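Local structure of agmatine ureohydrolase (Thermoplasma volcanium GSS1, 3PZL) at residues D229-I233 / L285-L289; Y237-V241 / Y277-T282; G232-Y237 / P246-D251. The protein probably hydrolyses agmatine to putrescine and urea, as a member of the arginase family that binds two manganese ions per subunit. One frame throughout, in Å; residues are numbered along the deposited sequence.

Interaction 1 (D229-I233 / L285-L289); sequences DMDGI and LAAKL. With MN (manganese (II) ion), chain G; MN (manganese (II) ion), chain F.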
ATOM      1  N   ASP B 229      17.212  19.507  -2.366  1.00 49.03           N
ATOM      2  CA  ASP B 229      15.871  19.338  -1.823  1.00 48.35           C
ATOM      3  C   ASP B 229      15.177  18.442  -2.828  1.00 48.15           C
ATOM      4  O   ASP B 229      14.942  18.806  -3.981  1.00 47.52           O
ATOM      5  CB  ASP B 229      15.175  20.682  -1.748  1.00 49.51           C
ATOM      6  CG  ASP B 229      13.851  20.641  -0.993  1.00 49.33           C
ATOM      7  OD1 ASP B 229      13.135  19.623  -1.113  1.00 51.96           O
ATOM      8  OD2 ASP B 229      13.525  21.645  -0.304  1.00 47.56           O
HETATM    9  N   MSE B 230      14.865  17.245  -2.387  1.00 48.25           N
HETATM   10  CA  MSE B 230      14.560  16.170  -3.300  1.00 48.27           C
HETATM   11  C   MSE B 230      13.334  16.465  -4.155  1.00 47.78           C
HETATM   12  O   MSE B 230      13.166  15.878  -5.226  1.00 47.13           O
HETATM   13  CB  MSE B 230      14.367  14.919  -2.492  1.00 48.12           C
HETATM   14  CG  MSE B 230      14.600  13.678  -3.232  1.00 53.52           C
HETATM   15 SE   MSE B 230      16.463  13.291  -3.759  1.00 67.54          SE
HETATM   16  CE  MSE B 230      15.968  11.595  -4.670  1.00 58.16           C
ATOM     17  N   ASP B 231      12.482  17.378  -3.685  1.00 47.92           N
ATOM     18  CA  ASP B 231      11.251  17.756  -4.411  1.00 47.88           C
ATOM     19  C   ASP B 231      11.485  18.711  -5.619  1.00 47.59           C
ATOM     20  O   ASP B 231      10.567  18.976  -6.402  1.00 48.15           O
ATOM     21  CB  ASP B 231      10.233  18.347  -3.443  1.00 47.98           C
ATOM     22  CG  ASP B 231      10.661  19.676  -2.905  1.00 52.53           C
ATOM     23  OD1 ASP B 231      11.829  20.089  -3.108  1.00 58.43           O
ATOM     24  OD2 ASP B 231       9.833  20.348  -2.285  1.00 57.17           O
ATOM     25  N   GLY B 232      12.701  19.220  -5.771  1.00 47.02           N
ATOM     26  CA  GLY B 232      13.089  19.908  -7.004  1.00 47.39           C
ATOM     27  C   GLY B 232      12.994  19.036  -8.252  1.00 46.90           C
ATOM     28  O   GLY B 232      12.885  19.531  -9.364  1.00 47.04           O
ATOM     29  N   ILE B 233      13.015  17.727  -8.047  1.00 46.46           N
ATOM     30  CA  ILE B 233      12.935  16.759  -9.107  1.00 45.92           C
ATOM     31  C   ILE B 233      11.477  16.497  -9.406  1.00 46.13           C
ATOM     32  O   ILE B 233      10.661  16.627  -8.520  1.00 47.15           O
ATOM     33  CB  ILE B 233      13.656  15.480  -8.673  1.00 46.06           C
ATOM     34  CG1 ILE B 233      15.105  15.850  -8.293  1.00 44.56           C
ATOM     35  CG2 ILE B 233      13.605  14.368  -9.781  1.00 45.42           C
ATOM     36  CD1 ILE B 233      16.014  14.685  -7.997  1.00 43.43           C
ATOM     37  N   LEU B 285      17.003   6.546  -5.964  1.00 44.26           N
ATOM     38  CA  LEU B 285      17.562   7.691  -6.659  1.00 43.15           C
ATOM     39  C   LEU B 285      18.439   8.465  -5.672  1.00 43.86           C
ATOM     40  O   LEU B 285      19.555   8.883  -6.024  1.00 44.20           O
ATOM     41  CB  LEU B 285      16.459   8.589  -7.200  1.00 42.69           C
ATOM     42  CG  LEU B 285      16.895   9.919  -7.795  1.00 40.43           C
ATOM     43  CD1 LEU B 285      17.856   9.717  -8.918  1.00 39.57           C
ATOM     44  CD2 LEU B 285      15.700  10.581  -8.301  1.00 39.23           C
ATOM     45  N   ALA B 286      17.962   8.657  -4.439  1.00 42.76           N
ATOM     46  CA  ALA B 286      18.792   9.357  -3.455  1.00 42.49           C
ATOM     47  C   ALA B 286      20.174   8.700  -3.240  1.00 42.63           C
ATOM     48  O   ALA B 286      21.188   9.391  -3.149  1.00 42.55           O
ATOM     49  CB  ALA B 286      18.074   9.514  -2.169  1.00 42.57           C
ATOM     50  N   ALA B 287      20.215   7.370  -3.206  1.00 42.14           N
ATOM     51  CA  ALA B 287      21.471   6.659  -3.028  1.00 41.72           C
ATOM     52  C   ALA B 287      22.327   6.747  -4.266  1.00 42.91           C
ATOM     53  O   ALA B 287      23.561   6.852  -4.169  1.00 44.28           O
ATOM     54  CB  ALA B 287      21.225   5.259  -2.726  1.00 41.60           C
ATOM     55  N   LYS B 288      21.702   6.696  -5.434  1.00 41.91           N
ATOM     56  CA  LYS B 288      22.448   6.837  -6.673  1.00 42.12           C
ATOM     57  C   LYS B 288      23.096   8.235  -6.795  1.00 42.25           C
ATOM     58  O   LYS B 288      24.263   8.388  -7.109  1.00 41.30           O
ATOM     59  CB  LYS B 288      21.518   6.553  -7.849  1.00 42.22           C
ATOM     60  CG  LYS B 288      22.193   6.332  -9.128  1.00 44.15           C
ATOM     61  CD  LYS B 288      23.164   5.161  -9.000  1.00 46.83           C
ATOM     62  CE  LYS B 288      24.291   5.321  -9.976  1.00 46.57           C
ATOM     63  NZ  LYS B 288      25.006   4.018 -10.138  1.00 48.70           N
ATOM     64  N   LEU B 289      22.325   9.265  -6.494  1.00 43.75           N
ATOM     65  CA  LEU B 289      22.836  10.638  -6.445  1.00 44.21           C
ATOM     66  C   LEU B 289      24.037  10.804  -5.515  1.00 44.96           C
ATOM     67  O   LEU B 289      24.907  11.634  -5.757  1.00 46.01           O
ATOM     68  CB  LEU B 289      21.725  11.594  -6.028  1.00 43.87           C
ATOM     69  CG  LEU B 289      20.708  11.926  -7.123  1.00 43.50           C
ATOM     70  CD1 LEU B 289      19.615  12.787  -6.510  1.00 43.26           C
ATOM     71  CD2 LEU B 289      21.350  12.608  -8.353  1.00 40.18           C
TER
HETATM   72 MN    MN G 315      11.399  22.159  -1.409  1.00 63.35          MN
HETATM   73 MN    MN F 314      13.315  23.251   1.006  1.00 56.27          MN
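Residues 229-233 leave the end of a strand in a short 3-10 turn, with Gly-232 N hydrogen-bonded to Asp-229 O at 2.9 Å, and face one turn of the helix that carries 285-289. The backbones stay apart, the nearest CA atoms being those of Met-230 and Ala-286 at 8.0 Å, so the gap is bridged from the 229-233 side by side chains, Met-230 CE coming within 3.6 Å of Ala-286 N. The turn holds the DxD metal motif of this arginase-family α/β fold. Asp-229 and Asp-231 lie on the manganese side, where His-124, Asp-144, His-146 and Asp-148 complete the sites. Met-230, present as selenomethionine, extends to the helix: its CE lies 3.7 Å from Leu-285 CG, and its SE 4.2 Å from Leu-289 CD1. Ile-233 CD1 joins this buried interface of apolar side chains 4.1 Å from Leu-285 CD2. Asp-229 OD2 bridges both ions, 2.5 Å from MN of chain G and 2.1 Å from MN of chain F, while Asp-231 OD2 binds MN of chain G at 2.5 Å.

Interaction 2 (Y237-V241 / Y277-T282); sequences YAPAV and YDNGNT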
ATOM      1  N   TYR B 237      10.095  10.928 -10.949  1.00 42.12           N
ATOM      2  CA  TYR B 237      11.395  10.330 -10.638  1.00 42.38           C
ATOM      3  C   TYR B 237      11.609  10.240  -9.152  1.00 42.54           C
ATOM      4  O   TYR B 237      12.294   9.353  -8.696  1.00 44.28           O
ATOM      5  CB  TYR B 237      12.537  11.110 -11.252  1.00 42.19           C
ATOM      6  CG  TYR B 237      12.455  11.301 -12.739  1.00 43.54           C
ATOM      7  CD1 TYR B 237      12.797  10.281 -13.616  1.00 43.77           C
ATOM      8  CD2 TYR B 237      12.053  12.518 -13.276  1.00 45.89           C
ATOM      9  CE1 TYR B 237      12.744  10.469 -14.984  1.00 44.93           C
ATOM     10  CE2 TYR B 237      12.004  12.724 -14.651  1.00 46.62           C
ATOM     11  CZ  TYR B 237      12.349  11.700 -15.497  1.00 47.79           C
ATOM     12  OH  TYR B 237      12.318  11.921 -16.864  1.00 51.11           O
ATOM     13  N   ALA B 238      11.002  11.144  -8.403  1.00 42.84           N
ATOM     14  CA  ALA B 238      11.056  11.127  -6.933  1.00 43.26           C
ATOM     15  C   ALA B 238       9.626  11.221  -6.362  1.00 43.59           C
ATOM     16  O   ALA B 238       9.228  12.263  -5.858  1.00 45.25           O
ATOM     17  CB  ALA B 238      11.894  12.305  -6.442  1.00 42.51           C
ATOM     18  N   PRO B 239       8.825  10.157  -6.487  1.00 43.48           N
ATOM     19  CA  PRO B 239       7.417  10.146  -6.051  1.00 43.81           C
ATOM     20  C   PRO B 239       7.190  10.426  -4.563  1.00 44.34           C
ATOM     21  O   PRO B 239       6.087  10.801  -4.167  1.00 45.25           O
ATOM     22  CB  PRO B 239       6.987   8.695  -6.309  1.00 42.68           C
ATOM     23  CG  PRO B 239       7.929   8.173  -7.315  1.00 41.77           C
ATOM     24  CD  PRO B 239       9.219   8.880  -7.115  1.00 43.01           C
ATOM     25  N   ALA B 240       8.202  10.214  -3.743  1.00 44.48           N
ATOM     26  CA  ALA B 240       8.002  10.171  -2.303  1.00 44.41           C
ATOM     27  C   ALA B 240       8.536  11.425  -1.599  1.00 45.14           C
ATOM     28  O   ALA B 240       8.821  11.408  -0.413  1.00 46.66           O
ATOM     29  CB  ALA B 240       8.657   8.967  -1.764  1.00 43.76           C
ATOM     30  N   VAL B 241       8.690  12.516  -2.323  1.00 44.66           N
ATOM     31  CA  VAL B 241       9.069  13.762  -1.669  1.00 45.12           C
ATOM     32  C   VAL B 241       7.936  14.310  -0.763  1.00 46.05           C
ATOM     33  O   VAL B 241       6.746  14.036  -0.986  1.00 45.17           O
ATOM     34  CB  VAL B 241       9.502  14.799  -2.712  1.00 44.59           C
ATOM     35  CG1 VAL B 241      10.772  14.333  -3.370  1.00 42.86           C
ATOM     36  CG2 VAL B 241       8.409  14.992  -3.741  1.00 44.07           C
ATOM     37  N   TYR B 277       6.141   6.865   1.566  1.00 45.07           N
ATOM     38  CA  TYR B 277       5.258   7.192   0.460  1.00 44.17           C
ATOM     39  C   TYR B 277       5.507   6.499  -0.864  1.00 43.96           C
ATOM     40  O   TYR B 277       4.789   6.775  -1.815  1.00 43.23           O
ATOM     41  CB  TYR B 277       5.187   8.683   0.256  1.00 43.84           C
ATOM     42  CG  TYR B 277       4.321   9.347   1.296  1.00 43.15           C
ATOM     43  CD1 TYR B 277       4.853   9.683   2.560  1.00 39.44           C
ATOM     44  CD2 TYR B 277       2.950   9.628   1.025  1.00 40.63           C
ATOM     45  CE1 TYR B 277       4.065  10.281   3.520  1.00 39.38           C
ATOM     46  CE2 TYR B 277       2.146  10.240   1.991  1.00 39.76           C
ATOM     47  CZ  TYR B 277       2.710  10.549   3.239  1.00 40.13           C
ATOM     48  OH  TYR B 277       1.935  11.157   4.186  1.00 41.81           O
ATOM     49  N   ASP B 278       6.477   5.577  -0.914  1.00 43.89           N
ATOM     50  CA  ASP B 278       6.649   4.713  -2.096  1.00 44.34           C
ATOM     51  C   ASP B 278       7.266   3.388  -1.703  1.00 44.19           C
ATOM     52  O   ASP B 278       7.394   3.099  -0.521  1.00 44.31           O
ATOM     53  CB  ASP B 278       7.444   5.387  -3.241  1.00 43.34           C
ATOM     54  CG  ASP B 278       8.962   5.447  -2.985  1.00 46.98           C
ATOM     55  OD1 ASP B 278       9.468   4.966  -1.944  1.00 50.47           O
ATOM     56  OD2 ASP B 278       9.689   5.995  -3.845  1.00 49.03           O
ATOM     57  N   ASN B 279       7.641   2.587  -2.699  1.00 44.49           N
ATOM     58  CA  ASN B 279       8.234   1.268  -2.452  1.00 44.37           C
ATOM     59  C   ASN B 279       9.742   1.217  -2.478  1.00 44.15           C
ATOM     60  O   ASN B 279      10.324   0.139  -2.388  1.00 43.83           O
ATOM     61  CB  ASN B 279       7.669   0.251  -3.429  1.00 44.20           C
ATOM     62  CG  ASN B 279       6.361  -0.311  -2.951  1.00 46.82           C
ATOM     63  OD1 ASN B 279       6.164  -0.548  -1.740  1.00 48.66           O
ATOM     64  ND2 ASN B 279       5.454  -0.552  -3.888  1.00 47.49           N
ATOM     65  N   GLY B 280      10.389   2.373  -2.609  1.00 44.55           N
ATOM     66  CA  GLY B 280      11.852   2.403  -2.531  1.00 44.42           C
ATOM     67  C   GLY B 280      12.518   3.155  -3.666  1.00 44.80           C
ATOM     68  O   GLY B 280      13.712   3.474  -3.567  1.00 45.16           O
ATOM     69  N   ASN B 281      11.767   3.488  -4.722  1.00 43.52           N
ATOM     70  CA  ASN B 281      12.410   4.078  -5.886  1.00 43.22           C
ATOM     71  C   ASN B 281      13.014   5.435  -5.593  1.00 43.48           C
ATOM     72  O   ASN B 281      14.028   5.818  -6.188  1.00 44.49           O
ATOM     73  CB  ASN B 281      11.505   4.087  -7.127  1.00 42.12           C
ATOM     74  CG  ASN B 281      11.288   2.655  -7.712  1.00 43.80           C
ATOM     75  OD1 ASN B 281      11.892   1.667  -7.260  1.00 42.80           O
ATOM     76  ND2 ASN B 281      10.404   2.546  -8.700  1.00 42.98           N
ATOM     77  N   THR B 282      12.431   6.157  -4.650  1.00 43.57           N
ATOM     78  CA  THR B 282      12.921   7.513  -4.334  1.00 43.49           C
ATOM     79  C   THR B 282      14.241   7.451  -3.530  1.00 44.01           C
ATOM     80  O   THR B 282      15.205   8.151  -3.818  1.00 44.32           O
ATOM     81  CB  THR B 282      11.858   8.337  -3.592  1.00 43.37           C
ATOM     82  OG1 THR B 282      10.660   8.388  -4.372  1.00 41.57           O
ATOM     83  CG2 THR B 282      12.341   9.735  -3.352  1.00 42.81           C
TER
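An Asx turn at the start of helix 281-303 meets a type I β-turn, Ala-238 to Val-241, in the loop that follows the metal-binding DxD motif. Asp-278 organises the helix start: its OD1 accepts from Gly-280 N at 2.8 Å, while its OD2 accepts from Thr-282 N at 2.9 Å and from Thr-282 OG1 at 2.6 Å. While donating to Asp-278 OD2, the threonine hydroxyl accepts from Ala-240 N at 3.1 Å, which links the β-turn to the start of the helix. Around this bond, Pro-239 CD packs 3.1 Å from Thr-282 OG1, and Ala-240 CB lies 3.7 Å from Asp-278 CG and 4.0 Å from Tyr-277 CB. Gly-280, with a positive phi, occupies the N-cap position. The site also meets an interface: Asn-281 ND2 donates to Pro-239 O of a neighbouring subunit. Within the chain, the contact ties the loop between strand 223-229 and helix 251-261 to the connection from strand 265-271 into helix 281-303.

Interaction 3 (G232-Y237 / P246-D251); sequences GIDPAY and PFGLAD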
ATOM      1  N   GLY B 232      12.701  19.220  -5.771  1.00 47.02           N
ATOM      2  CA  GLY B 232      13.089  19.908  -7.004  1.00 47.39           C
ATOM      3  C   GLY B 232      12.994  19.036  -8.252  1.00 46.90           C
ATOM      4  O   GLY B 232      12.885  19.531  -9.364  1.00 47.04           O
ATOM      5  N   ILE B 233      13.015  17.727  -8.047  1.00 46.46           N
ATOM      6  CA  ILE B 233      12.935  16.759  -9.107  1.00 45.92           C
ATOM      7  C   ILE B 233      11.477  16.497  -9.406  1.00 46.13           C
ATOM      8  O   ILE B 233      10.661  16.627  -8.520  1.00 47.15           O
ATOM      9  CB  ILE B 233      13.656  15.480  -8.673  1.00 46.06           C
ATOM     10  CG1 ILE B 233      15.105  15.850  -8.293  1.00 44.56           C
ATOM     11  CG2 ILE B 233      13.605  14.368  -9.781  1.00 45.42           C
ATOM     12  CD1 ILE B 233      16.014  14.685  -7.997  1.00 43.43           C
ATOM     13  N   ASP B 234      11.135  16.162 -10.656  1.00 45.85           N
ATOM     14  CA  ASP B 234       9.730  15.910 -11.017  1.00 45.07           C
ATOM     15  C   ASP B 234       9.228  14.639 -10.343  1.00 43.65           C
ATOM     16  O   ASP B 234       9.886  13.614 -10.400  1.00 43.25           O
ATOM     17  CB  ASP B 234       9.542  15.832 -12.554  1.00 45.40           C
ATOM     18  CG  ASP B 234       8.068  15.753 -12.964  1.00 47.07           C
ATOM     19  OD1 ASP B 234       7.408  16.816 -13.145  1.00 47.89           O
ATOM     20  OD2 ASP B 234       7.563  14.610 -13.079  1.00 48.81           O
ATOM     21  N   PRO B 235       8.048  14.702  -9.726  1.00 42.78           N
ATOM     22  CA  PRO B 235       7.428  13.579  -9.020  1.00 41.94           C
ATOM     23  C   PRO B 235       7.452  12.220  -9.734  1.00 41.50           C
ATOM     24  O   PRO B 235       7.314  11.165  -9.058  1.00 40.60           O
ATOM     25  CB  PRO B 235       6.004  14.049  -8.825  1.00 41.09           C
ATOM     26  CG  PRO B 235       6.149  15.529  -8.698  1.00 41.89           C
ATOM     27  CD  PRO B 235       7.225  15.922  -9.640  1.00 42.86           C
ATOM     28  N   ALA B 236       7.654  12.222 -11.053  1.00 40.93           N
ATOM     29  CA  ALA B 236       7.804  10.950 -11.774  1.00 41.44           C
ATOM     30  C   ALA B 236       9.065  10.195 -11.366  1.00 41.54           C
ATOM     31  O   ALA B 236       9.112   8.963 -11.461  1.00 41.90           O
ATOM     32  CB  ALA B 236       7.794  11.141 -13.289  1.00 41.16           C
ATOM     33  N   TYR B 237      10.095  10.928 -10.949  1.00 42.12           N
ATOM     34  CA  TYR B 237      11.395  10.330 -10.638  1.00 42.38           C
ATOM     35  C   TYR B 237      11.609  10.240  -9.152  1.00 42.54           C
ATOM     36  O   TYR B 237      12.294   9.353  -8.696  1.00 44.28           O
ATOM     37  CB  TYR B 237      12.537  11.110 -11.252  1.00 42.19           C
ATOM     38  CG  TYR B 237      12.455  11.301 -12.739  1.00 43.54           C
ATOM     39  CD1 TYR B 237      12.797  10.281 -13.616  1.00 43.77           C
ATOM     40  CD2 TYR B 237      12.053  12.518 -13.276  1.00 45.89           C
ATOM     41  CE1 TYR B 237      12.744  10.469 -14.984  1.00 44.93           C
ATOM     42  CE2 TYR B 237      12.004  12.724 -14.651  1.00 46.62           C
ATOM     43  CZ  TYR B 237      12.349  11.700 -15.497  1.00 47.79           C
ATOM     44  OH  TYR B 237      12.318  11.921 -16.864  1.00 51.11           O
ATOM     45  N   PRO B 246       4.453  19.144  -9.541  1.00 49.15           N
ATOM     46  CA  PRO B 246       4.595  18.659 -10.925  1.00 49.25           C
ATOM     47  C   PRO B 246       5.406  19.636 -11.755  1.00 49.88           C
ATOM     48  O   PRO B 246       5.645  20.796 -11.303  1.00 49.72           O
ATOM     49  CB  PRO B 246       3.150  18.584 -11.436  1.00 49.46           C
ATOM     50  CG  PRO B 246       2.306  18.544 -10.187  1.00 49.21           C
ATOM     51  CD  PRO B 246       3.043  19.355  -9.157  1.00 48.84           C
ATOM     52  N   PHE B 247       5.820  19.169 -12.946  1.00 49.90           N
ATOM     53  CA  PHE B 247       6.631  19.974 -13.907  1.00 50.65           C
ATOM     54  C   PHE B 247       8.028  20.287 -13.345  1.00 50.97           C
ATOM     55  O   PHE B 247       8.475  21.443 -13.393  1.00 52.88           O
ATOM     56  CB  PHE B 247       5.953  21.309 -14.285  1.00 50.49           C
ATOM     57  CG  PHE B 247       4.433  21.253 -14.393  1.00 49.82           C
ATOM     58  CD1 PHE B 247       3.805  20.337 -15.230  1.00 47.10           C
ATOM     59  CD2 PHE B 247       3.645  22.176 -13.691  1.00 47.85           C
ATOM     60  CE1 PHE B 247       2.429  20.314 -15.330  1.00 48.45           C
ATOM     61  CE2 PHE B 247       2.263  22.170 -13.788  1.00 47.34           C
ATOM     62  CZ  PHE B 247       1.643  21.234 -14.612  1.00 48.54           C
ATOM     63  N   GLY B 248       8.705  19.272 -12.807  1.00 49.56           N
ATOM     64  CA  GLY B 248       9.986  19.473 -12.138  1.00 48.03           C
ATOM     65  C   GLY B 248      11.145  19.114 -13.045  1.00 47.63           C
ATOM     66  O   GLY B 248      10.965  18.919 -14.244  1.00 47.10           O
ATOM     67  N   LEU B 249      12.338  19.036 -12.461  1.00 46.91           N
ATOM     68  CA  LEU B 249      13.550  18.724 -13.203  1.00 46.44           C
ATOM     69  C   LEU B 249      13.641  17.238 -13.431  1.00 46.09           C
ATOM     70  O   LEU B 249      13.022  16.443 -12.710  1.00 45.24           O
ATOM     71  CB  LEU B 249      14.794  19.153 -12.408  1.00 46.76           C
ATOM     72  CG  LEU B 249      14.791  20.534 -11.761  1.00 46.37           C
ATOM     73  CD1 LEU B 249      15.882  20.657 -10.699  1.00 43.33           C
ATOM     74  CD2 LEU B 249      14.896  21.606 -12.849  1.00 47.41           C
ATOM     75  N   ALA B 250      14.436  16.859 -14.430  1.00 46.01           N
ATOM     76  CA  ALA B 250      14.655  15.448 -14.720  1.00 45.42           C
ATOM     77  C   ALA B 250      15.657  14.902 -13.711  1.00 44.54           C
ATOM     78  O   ALA B 250      16.500  15.627 -13.224  1.00 44.90           O
ATOM     79  CB  ALA B 250      15.144  15.275 -16.154  1.00 44.42           C
ATOM     80  N   ASP B 251      15.571  13.628 -13.395  1.00 44.49           N
ATOM     81  CA  ASP B 251      16.555  13.021 -12.497  1.00 44.95           C
ATOM     82  C   ASP B 251      17.960  13.211 -13.066  1.00 44.45           C
ATOM     83  O   ASP B 251      18.880  13.580 -12.344  1.00 45.06           O
ATOM     84  CB  ASP B 251      16.221  11.543 -12.245  1.00 44.41           C
ATOM     85  CG  ASP B 251      16.196  10.721 -13.530  1.00 47.99           C
ATOM     86  OD1 ASP B 251      16.270  11.330 -14.640  1.00 48.05           O
ATOM     87  OD2 ASP B 251      16.113   9.450 -13.426  1.00 51.31           O
TER
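Two backbone hydrogen bonds, both made by Leu-249, hold these segments in a single β-bridge. Leu-249 N donates to Gly-232 O at 3.2 Å, and Leu-249 O accepts from Asp-234 N at 2.8 Å, so Gly-232 and Asp-234, on either side of Ile-233 in sequence, satisfy Leu-249 N and O. Asp-234 divides its carboxylate: OD1 takes Gly-248 N at 2.8 Å, while OD2 takes Ala-236 N at 3.1 Å in an Asx turn. Its carbonyl is used as well, Asp-234 O accepting from Tyr-237 N at 2.7 Å. Gly-248 fits where a CB would collide with Asp-234 N, which allows the close backbone approach. Farther along, the Tyr-237 ring has Asp-251 OD1 over one face, and its CE2 lies 3.8 Å from Ala-250 CA. Asp-251 OD2 accepts from Phe-247 N of a neighbouring subunit. Ala-250, at the N-cap position, donates its N to Asp-253 OD2. Both segments belong to the loop between strand 223-229 and helix 251-261; Leu-249 packs on helix 202-220 and Ile-233 on helix 281-303.

In the fold
All three contacts involve the chain that follows strand 223-229, and they lie within about 11 Å of one another, centre to centre. Interaction 1 is the most central, about 8 Å from the chain's centre against 16 Å for the others, and has no hydrogen bond between its segments. Interaction 2 reaches the first residues of the same helix 281-303, but in a partly buried place, where one backbone-to-hydroxyl hydrogen bond joins the segments and a carboxylate orders the helix start. Interaction 3 is also buried, but two parts of one loop are joined there by three hydrogen bonds, two of them between backbones. Gly-232 and Ile-233 are common to interactions 1 and 3, and Tyr-237 to interactions 2 and 3.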